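Local coordinates for enoyl-CoA hydratase (Mycobacterium tuberculosis, PDB 5KJP) that catalyses the reversible addition of water to the double bond of 2-enoyl-CoA thioesters in fatty acid metabolism, as a member of the crotonase superfamily, at the interface of chains A and B. Residues are numbered along the deposited sequence; one frame, centred on the assembly and turned at random. Chains: chain A/B, Enoyl-CoA hydratase.

The three contacts lie along one interface between two subunits; the deposited assembly holds three copies, consistent with the trimers usual in the crotonase family. The C-alpha centre of contact 1 is about 16 Å from that of contact 2 and 24 Å from that of contact 3. Contacts 2 and 3, with C-alpha centres about 9 Å apart, share A:Leu144, B:Ala211, the 3-10 helix 138-142 of chain A and helix 209-221 of chain B. Helix 160-169 of chain A serves contacts 1 and 2. Contact 1 has a direct hydrogen bond and several water bridges, whereas contacts 2 and 3 are mainly apolar; together they probably support subunit association.

Contact 1: the interface of chains A and B. Residues chain A 159-162, 164; chain B 125-126, 156-157, 182-183, 185.
A:Ala161 and B:Asn185 are joined by a direct hydrogen bond in this patch of the crotonase-family subunit interface, where the first turn of helix 160-169 in chain A settles on loops, a helix end and the start of strand 126-130 of chain B. The amide nitrogen ND2 of B:Asn185 donates to the backbone oxygen O of A:Ala161 over 2.9 Å. It comes from above the carbonyl plane, at a C=O...N angle of 105°, while the acceptor lies almost within the plane of the amide.

Water carries the other polar links. The N-H groups at the helix start are met by two waters: water 1 lies 2.9 Å from A:Ala161 N and also bonds to the carbonyls of B:Arg157 and B:Gly182, and water 2 joins A:Tyr160 N to O of B:Glu156, a poorly ordered residue. At the far tip of the tyrosine, water 3 sits in the ring plane, 3.0 Å from the phenol oxygen OH of A:Tyr160, and passes the link on to the carboxylate oxygen OD1 of B:Asp125.

Among the apolar contacts, CG of A:Tyr160 is anti to the backbone N (chi1 175°), which carries the ring out obliquely past B:Arg157. A:Tyr160 CD1 meets B:Arg157 CD at 3.8 Å, with ring and guanidinium planes 29° apart. Selenomethionine A:Met164 brings its CG to 3.9 Å from B:Leu126 CD2, and A:Pro159 CB rests on B:Gly182 CA.

Contact 2: the interface of chains A and B. Residues chain A 140, 144-145, 151, 167-168; chain B 211-212, 214-215.
The hydroxyl OG1 of B:Thr215 donates a hydrogen bond of 2.8 Å to B:Ala211 O, one turn back in its own helix, and across the interface it faces methyl groups of A:Val140 and A:Val145. The donor is tilted 35° from the carbonyl plane. The bond follows from a chi1 of -69°, which places OG1 anti to the carbonyl carbon and sends the methyl CG2 the other way, anti to the backbone N. The threonine thus satisfies its hydroxyl within chain B, and no polar bond crosses this patch.

On the hydroxyl side, A:Val140 crosses the threonine at about a right angle with CG1 3.4 Å from B:Thr215 OG1, while A:Val145 runs antiparallel alongside and turns CG2 toward the backbone of B:Ala211, 3.9 Å from its CA. The methyl CB of B:Ala211 in turn approaches the backbone oxygen O of A:Leu144 to 3.3 Å. The methyl side of the threonine is closely packed. CG2 of B:Thr215 lies 3.5 Å from A:Ala167 CB, a tight contact, and 3.7 Å from A:Leu151 CD2, whose side chain comes crosswise. A:Leu168 slides past in the opposite direction, its CD2 3.9 Å from B:Thr215 CG2 and also against CG1 of B:Val212.

In the fold, helix 209-221 of chain B presents B:Thr215 to a surface of chain A formed by the 3-10 helix 138-142, the following loop, and helices 150-157 and 160-169.

Contact 3: the interface of chains A and B. Residues chain A 142-144; chain B 211, 241-242, 246-247, 250.
A:Leu144 and B:Phe242 cross at about a right angle, the leucine pointing one methyl onto the aromatic face. CD2 of A:Leu144 stands 3.9 Å from the ring centroid of B:Phe242, over the centre of the phenyl group, in a CH-pi contact. With chi1 at -64°, CG of A:Leu144 is anti to the carbonyl carbon, and a chi2 of -179° carries CD1 out along the chain and leaves CD2, the folded-back branch, to meet chain B. A:Leu144 CD2 is also touched from a second side by B:Ala247 CB, 3.9 Å away.

Next to the leucine in sequence, the backbone of A:Gly143 lies against side chains of chain B. Its carbonyl oxygen O is 3.4 Å from B:Val241 CG1, the branch that the valine turns to chain A, and its CA is 3.9 Å from B:Ala211 CB.

No direct polar bond spans the patch. Water 4 makes the connection instead, 2.8 Å from A:Arg142 O and 2.7 Å from B:Ala247 O, while the CA of B:Gly250 passes near the same arginine carbonyl.

The chain A segment is the end of the 3-10 helix 138-142 and the loop after it, received by chain B helices 209-221, 230-242 and 245-255, of which the last two lie toward the C-terminus.

Contact 1: the interface of chains A and B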
ATOM      1  N   PRO A 159       6.023   0.590   1.023  1.00 12.32           N
ATOM      2  CA  PRO A 159       5.491  -0.472   1.885  1.00 11.33           C
ATOM      3  C   PRO A 159       5.638  -0.118   3.359  1.00 13.77           C
ATOM      4  O   PRO A 159       6.655   0.444   3.771  1.00 12.75           O
ATOM      5  CB  PRO A 159       6.341  -1.691   1.515  1.00 12.43           C
ATOM      6  CG  PRO A 159       6.766  -1.423   0.091  1.00 15.98           C
ATOM      7  CD  PRO A 159       7.008   0.064   0.058  1.00 14.47           C
ATOM      8  N   TYR A 160       4.586  -0.408   4.116  1.00 11.70           N
ATOM      9  CA  TYR A 160       4.467  -0.054   5.524  1.00 11.82           C
ATOM     10  C   TYR A 160       5.727  -0.334   6.343  1.00 16.88           C
ATOM     11  O   TYR A 160       6.189   0.522   7.100  1.00 15.01           O
ATOM     12  CB  TYR A 160       3.271  -0.807   6.114  1.00 17.61           C
ATOM     13  CG  TYR A 160       3.068  -0.642   7.607  1.00 18.98           C
ATOM     14  CD1 TYR A 160       3.735  -1.459   8.512  1.00 18.81           C
ATOM     15  CD2 TYR A 160       2.188   0.308   8.107  1.00 22.00           C
ATOM     16  CE1 TYR A 160       3.551  -1.323   9.874  1.00 24.57           C
ATOM     17  CE2 TYR A 160       1.987   0.443   9.478  1.00 26.98           C
ATOM     18  CZ  TYR A 160       2.676  -0.375  10.353  1.00 27.50           C
ATOM     19  OH  TYR A 160       2.503  -0.254  11.718  1.00 35.28           O
ATOM     20  N   ALA A 161       6.285  -1.529   6.191  1.00 14.03           N
ATOM     21  CA  ALA A 161       7.408  -1.941   7.025  1.00 15.99           C
ATOM     22  C   ALA A 161       8.679  -1.166   6.693  1.00 14.98           C
ATOM     23  O   ALA A 161       9.522  -0.955   7.565  1.00 11.65           O
ATOM     24  CB  ALA A 161       7.657  -3.436   6.880  1.00 17.45           C
ATOM     25  N   ILE A 162       8.824  -0.768   5.429  1.00 13.09           N
ATOM     26  CA  ILE A 162       9.993   0.001   5.024  1.00 12.00           C
ATOM     27  C   ILE A 162       9.854   1.423   5.561  1.00 11.27           C
ATOM     28  O   ILE A 162      10.831   2.029   6.008  1.00 13.18           O
ATOM     29  CB  ILE A 162      10.186   0.028   3.490  1.00 12.92           C
ATOM     30  CG1 ILE A 162      10.132  -1.392   2.902  1.00 13.20           C
ATOM     31  CG2 ILE A 162      11.503   0.720   3.138  1.00 14.31           C
ATOM     32  CD1 ILE A 162      11.099  -2.370   3.555  1.00 18.60           C
HETATM   33  N   MSE A 164       8.226   2.179   8.322  1.00 13.40           N
HETATM   34  CA  MSE A 164       8.554   1.953   9.735  1.00 13.97           C
HETATM   35  C   MSE A 164      10.067   1.928   9.957  1.00 15.38           C
HETATM   36  O   MSE A 164      10.591   2.597  10.859  1.00 12.90           O
HETATM   37  CB  MSE A 164       7.932   0.636  10.229  1.00 11.97           C
HETATM   38  CG  MSE A 164       8.172   0.321  11.714  1.00 13.40           C
HETATM   39 SE   MSE A 164       7.210   1.542  12.916  0.77 21.80          SE
HETATM   40  CE  MSE A 164       5.403   0.811  12.672  1.00 20.70           C
TER
ATOM     41  N   ASP B 125       7.130  -5.380  13.880  1.00 13.95           N
ATOM     42  CA  ASP B 125       7.177  -4.141  13.110  1.00 15.49           C
ATOM     43  C   ASP B 125       8.074  -4.262  11.896  1.00 16.54           C
ATOM     44  O   ASP B 125       7.848  -3.623  10.868  1.00 17.39           O
ATOM     45  CB  ASP B 125       7.672  -3.003  13.991  1.00 13.26           C
ATOM     46  CG  ASP B 125       6.840  -2.846  15.232  1.00 14.52           C
ATOM     47  OD1 ASP B 125       5.614  -2.647  15.091  1.00 13.63           O
ATOM     48  OD2 ASP B 125       7.405  -2.955  16.337  1.00 13.05           O
ATOM     49  N   LEU B 126       9.112  -5.072  12.046  1.00 11.85           N
ATOM     50  CA  LEU B 126      10.153  -5.198  11.045  1.00  9.23           C
ATOM     51  C   LEU B 126      10.498  -6.667  10.906  1.00 15.68           C
ATOM     52  O   LEU B 126      10.416  -7.425  11.881  1.00 12.99           O
ATOM     53  CB  LEU B 126      11.390  -4.396  11.448  1.00  9.56           C
ATOM     54  CG  LEU B 126      11.181  -2.911  11.742  1.00 13.03           C
ATOM     55  CD1 LEU B 126      12.417  -2.294  12.354  1.00 19.74           C
ATOM     56  CD2 LEU B 126      10.809  -2.187  10.455  1.00 12.93           C
ATOM     57  N   GLU B 156      -1.779  -5.080   4.090  1.00 17.45           N
ATOM     58  CA  GLU B 156      -1.266  -3.760   4.426  1.00 24.53           C
ATOM     59  C   GLU B 156       0.252  -3.707   4.337  1.00 17.41           C
ATOM     60  O   GLU B 156       0.836  -2.626   4.387  1.00 21.66           O
ATOM     61  CB  GLU B 156      -1.706  -3.350   5.829  1.00 35.58           C
ATOM     62  CG  GLU B 156      -3.205  -3.251   6.011  1.00 54.91           C
ATOM     63  CD  GLU B 156      -3.584  -2.932   7.449  1.00 76.58           C
ATOM     64  OE1 GLU B 156      -2.687  -2.958   8.320  1.00 82.85           O
ATOM     65  OE2 GLU B 156      -4.772  -2.648   7.702  1.00 76.63           O
ATOM     66  N   ARG B 157       0.890  -4.866   4.206  1.00 15.64           N
ATOM     67  CA  ARG B 157       2.348  -4.943   4.184  0.55 13.50           C
ATOM     68  C   ARG B 157       2.892  -5.156   2.773  1.00 15.00           C
ATOM     69  O   ARG B 157       3.995  -4.719   2.455  1.00 14.68           O
ATOM     70  CB  ARG B 157       2.834  -6.068   5.101  0.55 15.16           C
ATOM     71  CG  ARG B 157       2.652  -5.789   6.592  0.55 17.03           C
ATOM     72  CD  ARG B 157       3.804  -4.960   7.167  0.55 11.82           C
ATOM     73  NE  ARG B 157       4.798  -5.778   7.872  0.55 18.00           N
ATOM     74  CZ  ARG B 157       4.637  -6.262   9.104  0.55 18.76           C
ATOM     75  NH1 ARG B 157       3.513  -6.017   9.767  0.55 12.07           N
ATOM     76  NH2 ARG B 157       5.596  -6.998   9.672  0.55 10.28           N
ATOM     77  N   GLY B 182       8.254  -5.782  -0.133  1.00 14.77           N
ATOM     78  CA  GLY B 182       8.320  -4.874   1.002  1.00 18.79           C
ATOM     79  C   GLY B 182       7.955  -5.459   2.357  1.00 15.05           C
ATOM     80  O   GLY B 182       7.929  -4.737   3.352  1.00 16.32           O
ATOM     81  N   LEU B 183       7.676  -6.760   2.405  1.00 14.02           N
ATOM     82  CA  LEU B 183       7.373  -7.437   3.662  1.00 11.18           C
ATOM     83  C   LEU B 183       8.640  -7.638   4.494  1.00 14.23           C
ATOM     84  O   LEU B 183       8.631  -7.494   5.721  1.00 13.35           O
ATOM     85  CB  LEU B 183       6.707  -8.785   3.400  1.00 12.58           C
ATOM     86  CG  LEU B 183       6.453  -9.670   4.623  1.00 14.54           C
ATOM     87  CD1 LEU B 183       5.432  -9.018   5.560  1.00 15.38           C
ATOM     88  CD2 LEU B 183       6.017 -11.074   4.204  1.00 17.55           C
ATOM     89  N   ASN B 185      12.312  -6.427   5.466  1.00 11.42           N
ATOM     90  CA  ASN B 185      13.180  -5.254   5.486  1.00 13.48           C
ATOM     91  C   ASN B 185      14.607  -5.560   5.050  1.00 16.83           C
ATOM     92  O   ASN B 185      15.207  -4.825   4.264  1.00 16.08           O
ATOM     93  CB  ASN B 185      13.201  -4.656   6.893  1.00 16.87           C
ATOM     94  CG  ASN B 185      11.847  -4.150   7.319  1.00 18.29           C
ATOM     95  OD1 ASN B 185      11.027  -4.896   7.866  1.00 14.46           O
ATOM     96  ND2 ASN B 185      11.593  -2.875   7.055  1.00 13.50           N
TER
HETATM   97  O   HOH W   1       5.556  -3.775   4.426  1.00 12.23           O
HETATM   98  O   HOH W   2       2.315  -1.191   2.723  1.00 18.39           O
HETATM   99  O   HOH W   3       3.843  -2.527  13.056  1.00 19.22           O

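Contact 2: the interface of chains A and B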
ATOM      1  N   VAL A 140      14.348  11.000  14.727  1.00 15.23           N
ATOM      2  CA  VAL A 140      14.522  10.225  15.962  1.00 16.73           C
ATOM      3  C   VAL A 140      15.968  10.232  16.454  1.00 14.95           C
ATOM      4  O   VAL A 140      16.225  10.001  17.631  1.00 16.14           O
ATOM      5  CB  VAL A 140      14.068   8.750  15.795  1.00 18.19           C
ATOM      6  CG1 VAL A 140      12.547   8.663  15.649  1.00 17.76           C
ATOM      7  CG2 VAL A 140      14.795   8.090  14.628  1.00 16.58           C
ATOM      8  N   LEU A 144      13.657  13.563  18.368  1.00 16.68           N
ATOM      9  CA  LEU A 144      12.442  14.206  17.874  1.00 19.26           C
ATOM     10  C   LEU A 144      11.657  13.282  16.949  1.00 19.63           C
ATOM     11  O   LEU A 144      12.061  12.154  16.688  1.00 18.22           O
ATOM     12  CB  LEU A 144      12.780  15.510  17.150  1.00 16.85           C
ATOM     13  CG  LEU A 144      13.410  16.585  18.046  1.00 17.60           C
ATOM     14  CD1 LEU A 144      13.685  17.857  17.250  1.00 22.56           C
ATOM     15  CD2 LEU A 144      12.523  16.876  19.256  1.00 25.28           C
ATOM     16  N   VAL A 145      10.533  13.777  16.451  1.00 19.42           N
ATOM     17  CA  VAL A 145       9.639  12.979  15.627  1.00 17.27           C
ATOM     18  C   VAL A 145       9.307  13.764  14.357  1.00 19.18           C
ATOM     19  O   VAL A 145       9.161  14.984  14.410  1.00 23.90           O
ATOM     20  CB  VAL A 145       8.355  12.623  16.413  1.00 18.35           C
ATOM     21  CG1 VAL A 145       7.353  11.907  15.533  1.00 20.20           C
ATOM     22  CG2 VAL A 145       8.702  11.779  17.644  1.00 21.18           C
ATOM     23  N   LEU A 151       5.384  10.843   8.986  1.00 14.66           N
ATOM     24  CA  LEU A 151       4.872   9.599   9.546  1.00 12.99           C
ATOM     25  C   LEU A 151       3.468   9.291   9.040  1.00 18.79           C
ATOM     26  O   LEU A 151       3.056   8.136   9.019  1.00 16.69           O
ATOM     27  CB  LEU A 151       4.871   9.661  11.065  1.00 15.40           C
ATOM     28  CG  LEU A 151       6.230   9.897  11.716  1.00 14.20           C
ATOM     29  CD1 LEU A 151       6.094   9.677  13.209  1.00 15.03           C
ATOM     30  CD2 LEU A 151       7.281   8.966  11.097  1.00 13.26           C
ATOM     31  N   ALA A 167      11.628   5.308   9.547  1.00 11.06           N
ATOM     32  CA  ALA A 167      11.221   6.201  10.622  1.00 13.43           C
ATOM     33  C   ALA A 167      11.935   5.881  11.946  1.00 13.84           C
ATOM     34  O   ALA A 167      12.291   6.790  12.705  1.00 15.23           O
ATOM     35  CB  ALA A 167       9.702   6.147  10.803  1.00 11.43           C
ATOM     36  N   LEU A 168      12.157   4.598  12.219  1.00 12.11           N
ATOM     37  CA  LEU A 168      12.759   4.191  13.493  1.00 13.65           C
ATOM     38  C   LEU A 168      14.283   4.277  13.481  1.00 14.64           C
ATOM     39  O   LEU A 168      14.907   4.486  14.522  1.00 13.85           O
ATOM     40  CB  LEU A 168      12.334   2.764  13.858  1.00 12.98           C
ATOM     41  CG  LEU A 168      10.837   2.540  14.092  1.00 13.03           C
ATOM     42  CD1 LEU A 168      10.573   1.139  14.625  1.00 13.47           C
ATOM     43  CD2 LEU A 168      10.272   3.597  15.033  1.00 15.96           C
TER
ATOM     44  N   ALA B 211      11.185   9.112  21.362  1.00 16.39           N
ATOM     45  CA  ALA B 211      10.902   9.480  19.980  1.00 15.18           C
ATOM     46  C   ALA B 211      10.621   8.236  19.140  1.00 13.97           C
ATOM     47  O   ALA B 211       9.724   8.236  18.302  1.00 12.13           O
ATOM     48  CB  ALA B 211      12.062  10.283  19.392  1.00 13.87           C
ATOM     49  N   VAL B 212      11.382   7.173  19.384  1.00 14.79           N
ATOM     50  CA  VAL B 212      11.178   5.909  18.681  1.00 19.01           C
ATOM     51  C   VAL B 212       9.793   5.328  18.984  1.00 14.43           C
ATOM     52  O   VAL B 212       9.061   4.929  18.072  1.00 14.05           O
ATOM     53  CB  VAL B 212      12.283   4.889  19.058  1.00 18.24           C
ATOM     54  CG1 VAL B 212      11.874   3.474  18.678  1.00 16.29           C
ATOM     55  CG2 VAL B 212      13.613   5.275  18.395  1.00 13.45           C
ATOM     56  N   ALA B 214       7.160   6.917  20.179  1.00 16.19           N
ATOM     57  CA  ALA B 214       6.142   7.831  19.661  1.00 16.39           C
ATOM     58  C   ALA B 214       5.991   7.691  18.156  1.00 15.09           C
ATOM     59  O   ALA B 214       4.888   7.795  17.622  1.00 15.61           O
ATOM     60  CB  ALA B 214       6.480   9.273  20.017  1.00 15.27           C
ATOM     61  N   THR B 215       7.107   7.460  17.475  1.00 12.19           N
ATOM     62  CA  THR B 215       7.095   7.317  16.025  1.00 14.23           C
ATOM     63  C   THR B 215       6.313   6.067  15.630  1.00 16.00           C
ATOM     64  O   THR B 215       5.464   6.106  14.733  1.00 13.18           O
ATOM     65  CB  THR B 215       8.525   7.258  15.461  1.00 13.32           C
ATOM     66  OG1 THR B 215       9.143   8.543  15.619  1.00 17.23           O
ATOM     67  CG2 THR B 215       8.505   6.904  13.980  1.00 13.84           C
TER

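Contact 3: the interface of chains A and B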
ATOM      1  N   ARG A 142      17.746  12.749  16.831  0.59 17.79           N
ATOM      2  CA  ARG A 142      17.830  13.919  17.703  0.59 19.51           C
ATOM      3  C   ARG A 142      16.729  13.907  18.752  0.59 20.54           C
ATOM      4  O   ARG A 142      16.411  14.947  19.338  0.59 19.98           O
ATOM      5  CB  ARG A 142      17.737  15.217  16.895  0.59 22.74           C
ATOM      6  CG  ARG A 142      18.791  15.382  15.820  0.59 30.99           C
ATOM      7  CD  ARG A 142      18.459  16.569  14.924  0.59 32.18           C
ATOM      8  NE  ARG A 142      19.383  17.678  15.130  0.59 38.31           N
ATOM      9  CZ  ARG A 142      19.115  18.752  15.866  0.59 44.12           C
ATOM     10  NH1 ARG A 142      17.938  18.873  16.469  0.59 45.37           N
ATOM     11  NH2 ARG A 142      20.024  19.707  15.996  0.59 46.23           N
ATOM     12  N   GLY A 143      16.138  12.737  18.975  1.00 19.34           N
ATOM     13  CA  GLY A 143      15.132  12.579  20.007  1.00 22.39           C
ATOM     14  C   GLY A 143      13.855  13.316  19.659  1.00 17.51           C
ATOM     15  O   GLY A 143      13.070  13.659  20.545  1.00 21.49           O
ATOM     16  N   LEU A 144      13.657  13.563  18.368  1.00 16.68           N
ATOM     17  CA  LEU A 144      12.442  14.206  17.874  1.00 19.26           C
ATOM     18  C   LEU A 144      11.657  13.282  16.949  1.00 19.63           C
ATOM     19  O   LEU A 144      12.061  12.154  16.688  1.00 18.22           O
ATOM     20  CB  LEU A 144      12.780  15.510  17.150  1.00 16.85           C
ATOM     21  CG  LEU A 144      13.410  16.585  18.046  1.00 17.60           C
ATOM     22  CD1 LEU A 144      13.685  17.857  17.250  1.00 22.56           C
ATOM     23  CD2 LEU A 144      12.523  16.876  19.256  1.00 25.28           C
TER
ATOM     24  N   ALA B 211      11.185   9.112  21.362  1.00 16.39           N
ATOM     25  CA  ALA B 211      10.902   9.480  19.980  1.00 15.18           C
ATOM     26  C   ALA B 211      10.621   8.236  19.140  1.00 13.97           C
ATOM     27  O   ALA B 211       9.724   8.236  18.302  1.00 12.13           O
ATOM     28  CB  ALA B 211      12.062  10.283  19.392  1.00 13.87           C
ATOM     29  N   VAL B 241       7.051  14.436  23.526  1.00 21.15           N
ATOM     30  CA  VAL B 241       8.381  14.158  23.001  1.00 18.33           C
ATOM     31  C   VAL B 241       9.194  15.447  22.896  1.00 22.80           C
ATOM     32  O   VAL B 241      10.343  15.516  23.349  1.00 22.53           O
ATOM     33  CB  VAL B 241       8.314  13.472  21.621  1.00 18.88           C
ATOM     34  CG1 VAL B 241       9.715  13.284  21.054  1.00 18.37           C
ATOM     35  CG2 VAL B 241       7.598  12.130  21.739  1.00 20.01           C
ATOM     36  N   PHE B 242       8.588  16.477  22.315  1.00 21.37           N
ATOM     37  CA  PHE B 242       9.291  17.733  22.080  1.00 25.22           C
ATOM     38  C   PHE B 242       9.671  18.469  23.364  1.00 26.21           C
ATOM     39  O   PHE B 242      10.592  19.281  23.357  1.00 30.10           O
ATOM     40  CB  PHE B 242       8.450  18.641  21.181  1.00 26.70           C
ATOM     41  CG  PHE B 242       8.679  18.405  19.718  1.00 31.86           C
ATOM     42  CD1 PHE B 242       8.227  17.245  19.115  1.00 30.51           C
ATOM     43  CD2 PHE B 242       9.364  19.334  18.949  1.00 44.34           C
ATOM     44  CE1 PHE B 242       8.446  17.014  17.768  1.00 36.85           C
ATOM     45  CE2 PHE B 242       9.584  19.111  17.601  1.00 41.56           C
ATOM     46  CZ  PHE B 242       9.122  17.948  17.010  1.00 37.37           C
ATOM     47  N   ASP B 246      15.050  14.288  26.771  1.00 20.14           N
ATOM     48  CA  ASP B 246      15.811  13.703  25.675  1.00 18.42           C
ATOM     49  C   ASP B 246      15.841  14.623  24.463  1.00 18.84           C
ATOM     50  O   ASP B 246      16.806  14.607  23.690  1.00 22.33           O
ATOM     51  CB  ASP B 246      15.244  12.332  25.291  1.00 18.24           C
ATOM     52  CG  ASP B 246      15.773  11.211  26.177  1.00 22.39           C
ATOM     53  OD1 ASP B 246      16.732  11.451  26.951  1.00 23.24           O
ATOM     54  OD2 ASP B 246      15.231  10.088  26.098  1.00 23.06           O
ATOM     55  N   ALA B 247      14.792  15.422  24.291  1.00 20.58           N
ATOM     56  CA  ALA B 247      14.756  16.379  23.189  1.00 22.70           C
ATOM     57  C   ALA B 247      15.857  17.418  23.383  1.00 18.23           C
ATOM     58  O   ALA B 247      16.523  17.821  22.426  1.00 18.47           O
ATOM     59  CB  ALA B 247      13.382  17.052  23.088  1.00 19.27           C
ATOM     60  N   GLY B 250      19.262  15.607  22.884  1.00 18.83           N
ATOM     61  CA  GLY B 250      19.477  15.333  21.478  1.00 19.15           C
ATOM     62  C   GLY B 250      20.012  16.552  20.757  1.00 21.58           C
ATOM     63  O   GLY B 250      20.907  16.446  19.917  1.00 21.79           O
TER
HETATM   64  O   HOH W   4      16.211  17.676  19.754  1.00 23.62           O